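Local coordinates for NADPH-dependent nitro/flavin reductase (Bacillus subtilis, PDB 3N2S) that uses NADPH to reduce flavin mononucleotide, nitroaromatic compounds, quinones and azo dyes, and also shows NADH oxidase activity, at the interface of chains A and B. Residues are numbered along the deposited sequence; one frame, centred on the assembly and turned at random. Chains: chain A/B, NADPH-dependent nitro/flavin reductase.

The interface of chains A and B. Residues chain A 180-183; chain B 46-48, 85.
A:Val181 and A:His183 pair with both backbone groups of B:Ile48, so that a short strand of chain A runs parallel to strand 46-51 of chain B. The amide N of B:Ile48 donates to O of A:Val181 at 2.8 Å, almost straight at the hydrogen (174°), and the amide N of A:His183 donates to O of B:Ile48 at 2.9 Å. A:Tyr182 forms the bridge position between them.

Side-chain polar groups add to the pairing on the side of B:Tyr46 and B:Ser47. NE2 of the A:His183 imidazole shares a hydrogen bond of 3.0 Å with the hydroxyl OG of B:Ser47, donor not settled, while the ring turns an edge to O of B:Ile48. B:Arg85 bends at chi3 (-60°) and brings both terminal nitrogens, NH1 and NH2, end-on to O of B:Tyr46, which lies in the guanidinium plane. NH2 also crosses to O of A:Ala180 at 3.0 Å, coming from above the carbonyl plane, and NE reaches that same oxygen through a water. A methionine in place of B:Arg85 would probably leave the carbonyls of B:Tyr46 and A:Ala180 without these donors and lose a polar tie between the chains.

Apolar contact centres on A:Val181, which hides more surface than any other residue of the patch (62 Å²). Its CG1, anti to its own amide nitrogen (chi1 170°), touches CE1 of the B:Tyr46 ring at 3.6 Å and CD1 of B:Ile48 at 4.0 Å. The other branch of B:Ile48, CG2, lies near CD1 of A:Tyr182, the two side chains crossing at about a right angle.

Strand 182-184 of one subunit, entered from the short helix 178-181, thus pairs with strand 46-51 of the other, beside the start of helix 84-91, and the two-fold axis of the homodimer repeats the arrangement.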
loop_
_atom_site.group_PDB
_atom_site.type_symbol
_atom_site.label_atom_id
_atom_site.label_comp_id
_atom_site.label_asym_id
_atom_site.label_seq_id
_atom_site.Cartn_x
_atom_site.Cartn_y
_atom_site.Cartn_z
ATOM N N ALA A 180 -17.614 8.785 -6.697
ATOM C CA ALA A 180 -16.472 9.699 -6.614
ATOM C C ALA A 180 -15.157 8.914 -6.814
ATOM O O ALA A 180 -14.194 9.450 -7.347
ATOM C CB ALA A 180 -16.424 10.376 -5.252
ATOM N N VAL A 181 -15.103 7.683 -6.309
ATOM C CA VAL A 181 -13.875 6.864 -6.327
ATOM C C VAL A 181 -13.802 5.897 -7.499
ATOM O O VAL A 181 -12.714 5.670 -8.031
ATOM C CB VAL A 181 -13.717 6.155 -4.955
ATOM C CG1 VAL A 181 -12.605 5.102 -4.964
ATOM C CG2 VAL A 181 -13.465 7.175 -3.853
ATOM N N TYR A 182 -14.944 5.303 -7.873
ATOM C CA TYR A 182 -15.024 4.277 -8.916
ATOM C C TYR A 182 -15.506 4.856 -10.229
ATOM O O TYR A 182 -16.530 5.540 -10.257
ATOM C CB TYR A 182 -15.920 3.108 -8.441
ATOM C CG TYR A 182 -15.998 1.968 -9.444
ATOM C CD1 TYR A 182 -14.905 1.141 -9.672
ATOM C CD2 TYR A 182 -17.147 1.757 -10.201
ATOM C CE1 TYR A 182 -14.978 0.077 -10.570
ATOM C CE2 TYR A 182 -17.213 0.730 -11.144
ATOM C CZ TYR A 182 -16.121 -0.106 -11.328
ATOM O OH TYR A 182 -16.163 -1.128 -12.243
ATOM N N HIS A 183 -14.743 4.624 -11.302
ATOM C CA HIS A 183 -15.008 5.182 -12.635
ATOM C C HIS A 183 -15.104 4.016 -13.607
ATOM O O HIS A 183 -14.358 3.058 -13.474
ATOM C CB HIS A 183 -13.835 6.115 -13.086
ATOM C CG HIS A 183 -13.408 7.132 -12.066
ATOM N ND1 HIS A 183 -13.804 8.453 -12.160
ATOM C CD2 HIS A 183 -12.635 6.986 -10.962
ATOM C CE1 HIS A 183 -13.277 9.069 -11.116
ATOM N NE2 HIS A 183 -12.586 8.227 -10.348
ATOM N N TYR B 46 -7.108 8.411 -3.751
ATOM C CA TYR B 46 -7.060 7.431 -4.819
ATOM C C TYR B 46 -8.352 7.410 -5.629
ATOM O O TYR B 46 -9.398 7.918 -5.190
ATOM C CB TYR B 46 -6.757 6.009 -4.237
ATOM C CG TYR B 46 -7.779 5.556 -3.205
ATOM C CD1 TYR B 46 -8.919 4.849 -3.585
ATOM C CD2 TYR B 46 -7.651 5.914 -1.867
ATOM C CE1 TYR B 46 -9.897 4.502 -2.655
ATOM C CE2 TYR B 46 -8.626 5.578 -0.930
ATOM C CZ TYR B 46 -9.744 4.869 -1.329
ATOM O OH TYR B 46 -10.699 4.525 -0.408
ATOM N N SER B 47 -8.277 6.735 -6.787
ATOM C CA SER B 47 -9.406 6.445 -7.657
ATOM C C SER B 47 -9.216 5.040 -8.200
ATOM O O SER B 47 -8.092 4.541 -8.277
ATOM C CB SER B 47 -9.535 7.465 -8.787
ATOM O OG SER B 47 -10.364 8.531 -8.349
ATOM N N ILE B 48 -10.324 4.389 -8.529
ATOM C CA ILE B 48 -10.333 3.030 -9.053
ATOM C C ILE B 48 -11.075 3.081 -10.388
ATOM O O ILE B 48 -12.229 3.490 -10.431
ATOM C CB ILE B 48 -11.023 2.042 -8.062
ATOM C CG1 ILE B 48 -10.401 2.117 -6.633
ATOM C CG2 ILE B 48 -11.002 0.606 -8.628
ATOM C CD1 ILE B 48 -11.241 1.424 -5.504
ATOM N N ARG B 85 -8.944 15.312 -7.227
ATOM C CA ARG B 85 -10.144 15.540 -6.408
ATOM C C ARG B 85 -9.878 16.728 -5.458
ATOM O O ARG B 85 -10.687 17.663 -5.357
ATOM C CB ARG B 85 -10.431 14.244 -5.612
ATOM C CG ARG B 85 -11.642 14.273 -4.696
ATOM C CD ARG B 85 -11.865 12.927 -4.016
ATOM N NE ARG B 85 -12.100 11.844 -4.984
ATOM C CZ ARG B 85 -11.339 10.759 -5.077
ATOM N NH1 ARG B 85 -10.298 10.600 -4.271
ATOM N NH2 ARG B 85 -11.601 9.834 -5.988
HETATM O O HOH W 1 -14.014 12.526 -7.059
#